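Local coordinates for agmatinase (PDB 1WOH), which catalyses the hydrolysis of agmatine to putrescine and urea as a manganese-dependent member of the arginase (ureohydrolase) family, at the interface of chains A and B. Residues are numbered along the deposited sequence; one frame, centred on the assembly and turned at random. Chains: chain A/B, agmatinase.

The interface of chains A and B. Residues chain A 8-13, 53, 57, 60; chain B 12-13, 53, 56-57, 85.
Two copies of this arginase-family enzyme meet in a two-fold symmetric homodimeric interface, where the N-terminal arm of each subunit lies against helix 51-59 of the other; it joins neighbouring subunits of the deposited hexamer, although the structure alone does not prove that assembly in solution. The contact shows how one arginine can read the backbone of a partner's arm. B:Arg53 leaves its helix with CG anti to the backbone N (chi1 -174°), bends at chi3 and reaches across the boundary. Its NH2 donates to the carbonyl A:Gly11 O at 2.9 Å, from above the carbonyl plane, while NH1 makes a weak hydrogen bond to A:Pro8 O and shares a water with that carbonyl and A:Glu57 O. The same glycine gives its amide: A:Gly11 N donates to OD2 of B:Asp85 at 2.7 Å, from above the carboxylate plane. The other oxygen, OD1, uses its syn lone pair to receive B:Arg56 NH1 at 2.9 Å, a salt bridge that steadies the acid. A:Ile12 lays its CD1 over one face of the B:Arg56 guanidinium, towards the rim. Near the axis, A:Pro13 and B:Pro13 touch tip to tip, CG to CG at 3.8 Å, and A:Ile12 and B:Ile12 cross obliquely, CG2 to CG2 at a tight 3.5 Å. The extended A:Glu57 and B:Glu57 point carboxylates at each other, nearly coplanar (4°); their OE1 atoms lie 2.4 Å apart, hardly tolerable between charges, so a proton, not seen, is probably shared.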
ATOM      1  N   PRO A   8     -11.138 -17.296 -10.899  1.00 29.84           N
ATOM      2  CA  PRO A   8      -9.808 -16.702 -11.092  1.00 29.49           C
ATOM      3  C   PRO A   8      -8.827 -16.905  -9.933  1.00 28.28           C
ATOM      4  O   PRO A   8      -7.625 -17.055 -10.149  1.00 27.80           O
ATOM      5  CB  PRO A   8     -10.124 -15.227 -11.328  1.00 29.06           C
ATOM      6  CG  PRO A   8     -11.445 -15.286 -12.025  1.00 29.48           C
ATOM      7  CD  PRO A   8     -12.196 -16.318 -11.210  1.00 29.96           C
ATOM      8  N   TYR A   9      -9.337 -16.913  -8.706  1.00 27.43           N
ATOM      9  CA  TYR A   9      -8.479 -17.081  -7.537  1.00 26.30           C
ATOM     10  C   TYR A   9      -8.170 -18.531  -7.179  1.00 25.45           C
ATOM     11  O   TYR A   9      -7.468 -18.796  -6.203  1.00 26.71           O
ATOM     12  CB  TYR A   9      -9.097 -16.388  -6.323  1.00 27.28           C
ATOM     13  CG  TYR A   9     -10.549 -16.731  -6.089  1.00 30.14           C
ATOM     14  CD1 TYR A   9     -11.562 -16.052  -6.762  1.00 31.45           C
ATOM     15  CD2 TYR A   9     -10.914 -17.732  -5.186  1.00 30.81           C
ATOM     16  CE1 TYR A   9     -12.902 -16.355  -6.541  1.00 32.13           C
ATOM     17  CE2 TYR A   9     -12.255 -18.043  -4.960  1.00 32.80           C
ATOM     18  CZ  TYR A   9     -13.241 -17.348  -5.640  1.00 32.16           C
ATOM     19  OH  TYR A   9     -14.566 -17.634  -5.411  1.00 33.91           O
ATOM     20  N   GLY A  10      -8.683 -19.472  -7.964  1.00 23.05           N
ATOM     21  CA  GLY A  10      -8.426 -20.869  -7.671  1.00 20.92           C
ATOM     22  C   GLY A  10      -7.520 -21.582  -8.654  1.00 20.39           C
ATOM     23  O   GLY A  10      -7.456 -21.228  -9.833  1.00 17.91           O
ATOM     24  N   GLY A  11      -6.816 -22.595  -8.157  1.00 20.21           N
ATOM     25  CA  GLY A  11      -5.926 -23.378  -8.998  1.00 19.65           C
ATOM     26  C   GLY A  11      -4.509 -22.843  -9.081  1.00 19.87           C
ATOM     27  O   GLY A  11      -4.222 -21.730  -8.635  1.00 18.67           O
ATOM     28  N   ILE A  12      -3.618 -23.654  -9.642  1.00 20.67           N
ATOM     29  CA  ILE A  12      -2.226 -23.262  -9.810  1.00 20.64           C
ATOM     30  C   ILE A  12      -2.154 -22.293 -10.983  1.00 19.90           C
ATOM     31  O   ILE A  12      -2.626 -22.591 -12.080  1.00 18.37           O
ATOM     32  CB  ILE A  12      -1.335 -24.475 -10.130  1.00 22.14           C
ATOM     33  CG1 ILE A  12      -1.505 -25.551  -9.054  1.00 22.90           C
ATOM     34  CG2 ILE A  12       0.122 -24.033 -10.211  1.00 23.02           C
ATOM     35  CD1 ILE A  12      -1.128 -25.094  -7.659  1.00 21.79           C
ATOM     36  N   PRO A  13      -1.556 -21.116 -10.774  1.00 19.68           N
ATOM     37  CA  PRO A  13      -1.468 -20.156 -11.873  1.00 19.85           C
ATOM     38  C   PRO A  13      -0.468 -20.481 -12.985  1.00 19.72           C
ATOM     39  O   PRO A  13       0.740 -20.333 -12.809  1.00 22.20           O
ATOM     40  CB  PRO A  13      -1.132 -18.851 -11.154  1.00 20.66           C
ATOM     41  CG  PRO A  13      -0.293 -19.316 -10.015  1.00 19.63           C
ATOM     42  CD  PRO A  13      -1.050 -20.533  -9.519  1.00 20.84           C
ATOM     43  N   ARG A  53       5.011 -14.155 -13.077  1.00 12.79           N
ATOM     44  CA  ARG A  53       4.075 -14.755 -12.132  1.00 13.61           C
ATOM     45  C   ARG A  53       2.759 -13.983 -12.082  1.00 12.70           C
ATOM     46  O   ARG A  53       1.677 -14.571 -12.118  1.00 13.96           O
ATOM     47  CB  ARG A  53       4.714 -14.818 -10.739  1.00 14.92           C
ATOM     48  CG  ARG A  53       3.882 -15.535  -9.692  1.00 16.68           C
ATOM     49  CD  ARG A  53       4.744 -15.909  -8.492  1.00 19.00           C
ATOM     50  NE  ARG A  53       5.762 -16.901  -8.841  1.00 21.08           N
ATOM     51  CZ  ARG A  53       6.751 -17.272  -8.034  1.00 22.78           C
ATOM     52  NH1 ARG A  53       6.861 -16.730  -6.824  1.00 20.65           N
ATOM     53  NH2 ARG A  53       7.628 -18.188  -8.430  1.00 22.22           N
ATOM     54  N   GLU A  57      -1.110 -15.295 -13.073  1.00 12.70           N
ATOM     55  CA  GLU A  57      -2.245 -15.127 -12.176  1.00 12.99           C
ATOM     56  C   GLU A  57      -3.338 -14.319 -12.873  1.00 13.67           C
ATOM     57  O   GLU A  57      -4.512 -14.699 -12.856  1.00 13.99           O
ATOM     58  CB  GLU A  57      -1.802 -14.410 -10.895  1.00 15.30           C
ATOM     59  CG  GLU A  57      -0.755 -15.173 -10.098  1.00 19.64           C
ATOM     60  CD  GLU A  57      -0.176 -14.366  -8.944  1.00 23.94           C
ATOM     61  OE1 GLU A  57       0.673 -14.910  -8.211  1.00 27.36           O
ATOM     62  OE2 GLU A  57      -0.561 -13.191  -8.770  1.00 28.34           O
ATOM     63  N   LEU A  60      -5.714 -15.892 -15.610  1.00 15.42           N
ATOM     64  CA  LEU A  60      -6.813 -16.763 -15.212  1.00 17.84           C
ATOM     65  C   LEU A  60      -8.135 -16.017 -15.384  1.00 19.58           C
ATOM     66  O   LEU A  60      -9.207 -16.614 -15.327  1.00 20.12           O
ATOM     67  CB  LEU A  60      -6.635 -17.240 -13.766  1.00 16.79           C
ATOM     68  CG  LEU A  60      -5.350 -18.047 -13.526  1.00 16.24           C
ATOM     69  CD1 LEU A  60      -5.370 -18.650 -12.128  1.00 17.51           C
ATOM     70  CD2 LEU A  60      -5.226 -19.144 -14.572  1.00 17.82           C
TER
ATOM     71  N   ILE B  12       6.773 -22.075 -11.623  1.00 16.34           N
ATOM     72  CA  ILE B  12       5.360 -22.124 -11.285  1.00 16.48           C
ATOM     73  C   ILE B  12       5.282 -22.377  -9.785  1.00 16.75           C
ATOM     74  O   ILE B  12       5.952 -23.268  -9.257  1.00 16.66           O
ATOM     75  CB  ILE B  12       4.643 -23.265 -12.030  1.00 18.16           C
ATOM     76  CG1 ILE B  12       4.888 -23.137 -13.536  1.00 19.44           C
ATOM     77  CG2 ILE B  12       3.154 -23.233 -11.718  1.00 18.63           C
ATOM     78  CD1 ILE B  12       4.452 -21.809 -14.127  1.00 17.37           C
ATOM     79  N   PRO B  13       4.469 -21.589  -9.076  1.00 16.97           N
ATOM     80  CA  PRO B  13       4.361 -21.774  -7.634  1.00 17.81           C
ATOM     81  C   PRO B  13       3.444 -22.892  -7.155  1.00 19.06           C
ATOM     82  O   PRO B  13       2.229 -22.724  -7.077  1.00 19.51           O
ATOM     83  CB  PRO B  13       3.897 -20.406  -7.156  1.00 18.36           C
ATOM     84  CG  PRO B  13       2.972 -19.993  -8.250  1.00 17.77           C
ATOM     85  CD  PRO B  13       3.744 -20.379  -9.505  1.00 17.86           C
ATOM     86  N   ARG B  53      -2.624 -19.491  -2.603  1.00 13.41           N
ATOM     87  CA  ARG B  53      -1.668 -19.057  -3.612  1.00 14.02           C
ATOM     88  C   ARG B  53      -0.476 -18.369  -2.952  1.00 11.99           C
ATOM     89  O   ARG B  53       0.671 -18.626  -3.313  1.00 13.63           O
ATOM     90  CB  ARG B  53      -2.346 -18.112  -4.609  1.00 16.22           C
ATOM     91  CG  ARG B  53      -1.474 -17.719  -5.796  1.00 20.36           C
ATOM     92  CD  ARG B  53      -2.333 -17.161  -6.923  1.00 22.45           C
ATOM     93  NE  ARG B  53      -3.267 -18.171  -7.414  1.00 24.23           N
ATOM     94  CZ  ARG B  53      -4.281 -17.923  -8.238  1.00 24.69           C
ATOM     95  NH1 ARG B  53      -4.504 -16.691  -8.679  1.00 21.78           N
ATOM     96  NH2 ARG B  53      -5.080 -18.911  -8.611  1.00 23.95           N
ATOM     97  N   ARG B  56       1.724 -20.957  -1.326  1.00 12.72           N
ATOM     98  CA  ARG B  56       2.496 -21.702  -2.306  1.00 12.86           C
ATOM     99  C   ARG B  56       3.707 -20.881  -2.725  1.00 14.91           C
ATOM    100  O   ARG B  56       4.826 -21.389  -2.788  1.00 13.98           O
ATOM    101  CB  ARG B  56       1.651 -22.017  -3.535  1.00 13.39           C
ATOM    102  CG  ARG B  56       0.584 -23.072  -3.297  1.00 13.41           C
ATOM    103  CD  ARG B  56      -0.044 -23.499  -4.615  1.00 14.81           C
ATOM    104  NE  ARG B  56      -0.824 -24.721  -4.459  1.00 14.42           N
ATOM    105  CZ  ARG B  56      -2.125 -24.756  -4.185  1.00 16.56           C
ATOM    106  NH1 ARG B  56      -2.813 -23.628  -4.043  1.00 13.66           N
ATOM    107  NH2 ARG B  56      -2.736 -25.925  -4.037  1.00 15.52           N
ATOM    108  N   GLU B  57       3.471 -19.609  -3.024  1.00 14.37           N
ATOM    109  CA  GLU B  57       4.544 -18.717  -3.437  1.00 15.40           C
ATOM    110  C   GLU B  57       5.589 -18.581  -2.327  1.00 14.30           C
ATOM    111  O   GLU B  57       6.788 -18.673  -2.587  1.00 14.10           O
ATOM    112  CB  GLU B  57       3.967 -17.344  -3.805  1.00 17.92           C
ATOM    113  CG  GLU B  57       3.012 -17.397  -4.994  1.00 24.16           C
ATOM    114  CD  GLU B  57       2.320 -16.071  -5.272  1.00 28.83           C
ATOM    115  OE1 GLU B  57       1.538 -16.007  -6.243  1.00 29.83           O
ATOM    116  OE2 GLU B  57       2.553 -15.097  -4.523  1.00 33.83           O
ATOM    117  N   ASP B  85      -6.155 -26.939  -6.123  1.00 16.13           N
ATOM    118  CA  ASP B  85      -7.244 -26.465  -5.268  1.00 15.35           C
ATOM    119  C   ASP B  85      -8.563 -27.175  -5.530  1.00 17.24           C
ATOM    120  O   ASP B  85      -8.812 -27.677  -6.629  1.00 14.87           O
ATOM    121  CB  ASP B  85      -7.506 -24.967  -5.478  1.00 17.58           C
ATOM    122  CG  ASP B  85      -6.336 -24.094  -5.067  1.00 18.69           C
ATOM    123  OD1 ASP B  85      -5.516 -24.544  -4.240  1.00 16.28           O
ATOM    124  OD2 ASP B  85      -6.254 -22.952  -5.565  1.00 18.51           O
TER
HETATM  125  O   HOH W   1      -5.562 -18.543  -3.717  1.00 20.61           O
HETATM  126  O   HOH W   2      -6.166 -14.728 -10.707  1.00 26.75           O
HETATM  127  O   HOH W   3       8.387 -16.650  -4.005  1.00 28.23           O